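Local coordinates for protein aminoglycoside-O-phosphotransferase VIII (Streptomyces rimosus, PDB 4H05) that phosphorylates aminoglycoside antibiotics, probably at the 3' hydroxyl, with ATP as the phosphate donor, and so confers resistance, at residues Lys262-Phe265 against Tyr266-Leu269; Asp218-Ser221 against Asp222-Leu225. All blocks are in the same frame, centred on the assembly; numbering follows the deposited sequence.

Contact 1. Residues Lys262-Phe265 against Tyr266-Leu269; sequences KLAF and YRLL
Phe265 and Tyr266, neighbours on the alpha-helix 260-270, form a T-shaped (edge-to-face) pair on its buried side. The planes stand at 90° with centroids 5.0 Å apart, and the Phe265 edge is directed at the tyrosine face, CD2 of Phe265 lying over the centre of that ring. The first torsions allow this: Phe265 carries CG anti to its own backbone N (chi1 179°), whereas in Tyr266 CG is anti to the carbonyl carbon (chi1 -71°), which brings the two side chains across one another at an oblique angle. Tyr266 CD2 comes within 3.2 Å of Lys262 O, which lies obliquely to the ring. That carbonyl accepts the helical bond from Tyr266 N, and three further i to i+4 bonds continue the helix as far as Leu269 N. Beyond the pair, helix 167-177 packs against Phe265, and His220 and Ala224 of helix 220-230 against Tyr266. On a more exposed side of the helix, the Arg267 chain bends back toward the preceding turn. One face of its guanidinium settles over the Leu263-Ala264 backbone, with Arg267 CZ 3.9 Å from Ala264 CA and Arg267 NH2 3.7 Å from Leu263 CB.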
loop_
_atom_site.group_PDB
_atom_site.type_symbol
_atom_site.label_atom_id
_atom_site.label_comp_id
_atom_site.label_asym_id
_atom_site.label_seq_id
_atom_site.Cartn_x
_atom_site.Cartn_y
_atom_site.Cartn_z
ATOM N N LYS A 262 -5.301 18.949 -0.933
ATOM C CA LYS A 262 -5.343 17.558 -1.529
ATOM C C LYS A 262 -4.698 16.560 -0.556
ATOM O O LYS A 262 -5.181 15.481 -0.267
ATOM C CB LYS A 262 -4.695 17.545 -2.922
ATOM C CG LYS A 262 -5.543 18.178 -4.039
ATOM C CD LYS A 262 -4.770 18.282 -5.339
ATOM C CE LYS A 262 -5.614 18.316 -6.625
ATOM N NZ LYS A 262 -4.809 18.087 -7.897
ATOM N N LEU A 263 -3.617 16.928 0.052
ATOM C CA LEU A 263 -3.037 15.978 1.017
ATOM C C LEU A 263 -4.010 15.734 2.143
ATOM O O LEU A 263 -4.189 14.601 2.633
ATOM C CB LEU A 263 -1.748 16.546 1.605
ATOM C CG LEU A 263 -0.367 16.408 0.995
ATOM C CD1 LEU A 263 -0.370 15.921 -0.420
ATOM C CD2 LEU A 263 0.543 17.624 1.259
ATOM N N ALA A 264 -4.583 16.812 2.650
ATOM C CA ALA A 264 -5.555 16.678 3.733
ATOM C C ALA A 264 -6.695 15.752 3.310
ATOM O O ALA A 264 -7.036 14.820 4.046
ATOM C CB ALA A 264 -6.031 18.035 4.243
ATOM N N PHE A 265 -7.145 15.917 2.068
ATOM C CA PHE A 265 -8.237 15.146 1.548
ATOM C C PHE A 265 -7.846 13.699 1.422
ATOM O O PHE A 265 -8.585 12.846 1.827
ATOM C CB PHE A 265 -8.727 15.632 0.199
ATOM C CG PHE A 265 -9.850 14.780 -0.330
ATOM C CD1 PHE A 265 -11.139 14.953 0.124
ATOM C CD2 PHE A 265 -9.596 13.747 -1.203
ATOM C CE1 PHE A 265 -12.161 14.151 -0.307
ATOM C CE2 PHE A 265 -10.595 12.949 -1.675
ATOM C CZ PHE A 265 -11.896 13.128 -1.219
ATOM N N TYR A 266 -6.647 13.410 0.965
ATOM C CA TYR A 266 -6.277 12.006 0.751
ATOM C C TYR A 266 -5.847 11.328 2.030
ATOM O O TYR A 266 -5.992 10.114 2.173
ATOM C CB TYR A 266 -5.284 11.858 -0.450
ATOM C CG TYR A 266 -5.981 12.112 -1.800
ATOM C CD1 TYR A 266 -6.865 11.170 -2.326
ATOM C CD2 TYR A 266 -5.800 13.277 -2.507
ATOM C CE1 TYR A 266 -7.535 11.391 -3.483
ATOM C CE2 TYR A 266 -6.491 13.510 -3.719
ATOM C CZ TYR A 266 -7.392 12.572 -4.131
ATOM O OH TYR A 266 -8.084 12.753 -5.228
ATOM N N ARG A 267 -5.449 12.101 3.041
ATOM C CA ARG A 267 -5.295 11.553 4.372
ATOM C C ARG A 267 -6.655 11.166 4.970
ATOM O O ARG A 267 -6.739 10.175 5.689
ATOM C CB ARG A 267 -4.595 12.536 5.359
ATOM C CG ARG A 267 -3.057 12.631 5.358
ATOM C CD ARG A 267 -2.506 13.401 6.622
ATOM N NE ARG A 267 -2.049 14.618 6.013
ATOM C CZ ARG A 267 -2.560 15.832 6.081
ATOM N NH1 ARG A 267 -3.478 16.183 6.942
ATOM N NH2 ARG A 267 -2.044 16.729 5.259
ATOM N N LEU A 268 -7.676 11.988 4.736
ATOM C CA LEU A 268 -9.030 11.727 5.218
ATOM C C LEU A 268 -9.652 10.545 4.488
ATOM O O LEU A 268 -10.210 9.597 5.104
ATOM C CB LEU A 268 -9.922 12.984 5.038
ATOM C CG LEU A 268 -11.405 12.766 5.234
ATOM C CD1 LEU A 268 -11.758 12.337 6.680
ATOM C CD2 LEU A 268 -12.152 14.045 4.742
ATOM N N LEU A 269 -9.507 10.543 3.175
ATOM C CA LEU A 269 -9.982 9.332 2.448
ATOM C C LEU A 269 -9.467 8.016 3.020
ATOM O O LEU A 269 -10.198 6.983 3.094
ATOM C CB LEU A 269 -9.637 9.450 0.962
ATOM C CG LEU A 269 -10.088 8.298 0.065
ATOM C CD1 LEU A 269 -11.624 8.211 0.084
ATOM C CD2 LEU A 269 -9.494 8.458 -1.358
#

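Contact 2. Residues Asp218-Ser221 against Asp222-Leu225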
loop_
_atom_site.group_PDB
_atom_site.type_symbol
_atom_site.label_atom_id
_atom_site.label_comp_id
_atom_site.label_asym_id
_atom_site.label_seq_id
_atom_site.Cartn_x
_atom_site.Cartn_y
_atom_site.Cartn_z
ATOM N N ASP A 218 -5.451 10.725 -8.270
ATOM C CA ASP A 218 -4.616 11.911 -8.100
ATOM C C ASP A 218 -3.346 11.479 -7.511
ATOM O O ASP A 218 -3.360 10.846 -6.463
ATOM C CB ASP A 218 -5.265 12.866 -7.095
ATOM C CG ASP A 218 -4.731 14.284 -7.209
ATOM O OD1 ASP A 218 -3.558 14.453 -6.867
ATOM O OD2 ASP A 218 -5.501 15.194 -7.633
ATOM N N ARG A 219 -2.241 11.876 -8.100
ATOM C CA ARG A 219 -0.953 11.677 -7.448
ATOM C C ARG A 219 -0.946 12.031 -5.981
ATOM O O ARG A 219 -0.172 11.410 -5.219
ATOM C CB ARG A 219 0.160 12.473 -8.146
ATOM C CG ARG A 219 0.051 14.007 -7.939
ATOM C CD ARG A 219 0.988 14.813 -8.788
ATOM N NE ARG A 219 0.686 14.677 -10.189
ATOM C CZ ARG A 219 1.469 14.119 -11.111
ATOM N NH1 ARG A 219 2.652 13.607 -10.832
ATOM N NH2 ARG A 219 1.034 14.084 -12.349
ATOM N N HIS A 220 -1.733 13.011 -5.535
ATOM C CA HIS A 220 -1.764 13.322 -4.074
ATOM C C HIS A 220 -2.248 12.152 -3.262
ATOM O O HIS A 220 -2.013 12.043 -2.038
ATOM C CB HIS A 220 -2.542 14.630 -3.787
ATOM C CG HIS A 220 -1.881 15.858 -4.367
ATOM N ND1 HIS A 220 -1.112 16.695 -3.611
ATOM C CD2 HIS A 220 -1.798 16.319 -5.644
ATOM C CE1 HIS A 220 -0.581 17.640 -4.400
ATOM N NE2 HIS A 220 -1.039 17.445 -5.624
ATOM N N SER A 221 -2.905 11.185 -3.887
ATOM C CA SER A 221 -3.271 9.994 -3.075
ATOM C C SER A 221 -2.041 9.251 -2.570
ATOM O O SER A 221 -2.138 8.475 -1.606
ATOM C CB SER A 221 -4.111 9.002 -3.915
ATOM O OG SER A 221 -3.396 8.710 -5.112
ATOM N N ASP A 222 -0.932 9.345 -3.305
ATOM C CA ASP A 222 0.330 8.705 -2.890
ATOM C C ASP A 222 1.146 9.630 -1.991
ATOM O O ASP A 222 1.687 9.212 -0.918
ATOM C CB ASP A 222 1.157 8.248 -4.083
ATOM C CG ASP A 222 0.707 6.914 -4.678
ATOM O OD1 ASP A 222 -0.083 6.182 -4.082
ATOM O OD2 ASP A 222 1.123 6.651 -5.811
ATOM N N LEU A 223 1.206 10.904 -2.402
ATOM C CA LEU A 223 1.935 11.913 -1.627
ATOM C C LEU A 223 1.436 12.043 -0.192
ATOM O O LEU A 223 2.238 12.226 0.728
ATOM C CB LEU A 223 1.860 13.253 -2.340
ATOM C CG LEU A 223 2.631 13.311 -3.669
ATOM C CD1 LEU A 223 2.400 14.578 -4.478
ATOM C CD2 LEU A 223 4.108 13.076 -3.375
ATOM N N ALA A 224 0.104 11.986 -0.014
ATOM C CA ALA A 224 -0.529 12.199 1.265
ATOM C C ALA A 224 -0.021 11.168 2.229
ATOM O O ALA A 224 0.372 11.493 3.361
ATOM C CB ALA A 224 -2.072 12.141 1.148
ATOM N N LEU A 225 0.002 9.895 1.797
ATOM C CA LEU A 225 0.238 8.865 2.772
ATOM C C LEU A 225 1.699 8.754 3.034
ATOM O O LEU A 225 2.091 8.537 4.116
ATOM C CB LEU A 225 -0.286 7.487 2.351
ATOM C CG LEU A 225 -1.725 7.288 1.846
ATOM C CD1 LEU A 225 -2.170 5.844 2.082
ATOM C CD2 LEU A 225 -2.731 8.330 2.285
HETATM O O HOH W 1 -0.926 6.100 -1.556
#
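Leu223 lays its CD1 over one face of the His220 imidazole, offset toward the rim, near the N-terminal end of helix 220-230, which is capped by Asp218 at the close of strand 215-218. Leu223 CD1 also lies 4.2 Å from Arg219 CG, while Phe246 and Tyr250 of helix 240-251 touch the same leucine. The capping carboxylate accepts from His220 N through OD1, although the exact place of that oxygen is uncertain. Ser221 holds the turn from its other end: its OG sits between its own backbone N and carbonyl carbon (chi1 53°) and donates to Asp218 O. Ser221 N donates to the same oxygen from the opposite face of the carbonyl plane, gripping it twice. Arg219 O is likewise shared. Leu223 N reaches it in the carbonyl plane at 3.2 Å, whereas Asp222 N, at 2.9 Å, comes from above that plane. The Asp222 carboxylate turns toward the loop after strand 184-187, where OD2 accepts from His124 NE2 and His188 N and OD1 from Gly189 N, close in sequence to the predicted catalytic Asp190. Leu225 places its side chain beside Asp190 itself. One water bridges the Ser221 carbonyl and the carboxylate of the next residue, donating to Ser221 O and to Asp222 OD1, each at 2.7 Å.

Contact 2 comes first along the chain, where strand 215-218 gives way to helix 220-230; contact 1 follows on helix 260-270, after the intervening helix 240-251. Their centres are about 8 Å apart, on the same side of the chain's centre, and the two helices pack directly. The salt bridge from Lys262 NZ to Asp218 OD2 (3.0 Å) ties helix 260-270 to the end of strand 215-218; Lys262 NZ also pairs with Asp181. Nearby, Tyr266 OH packs on Asp218 CB, and Leu263 O on Ala224 CB. The two contacts join the C-terminal helix to the helix bordering the predicted catalytic loop of this kinase-like fold: Leu225 lies about 4 Å from Asp190, Leu269 about 11 Å, between side chains.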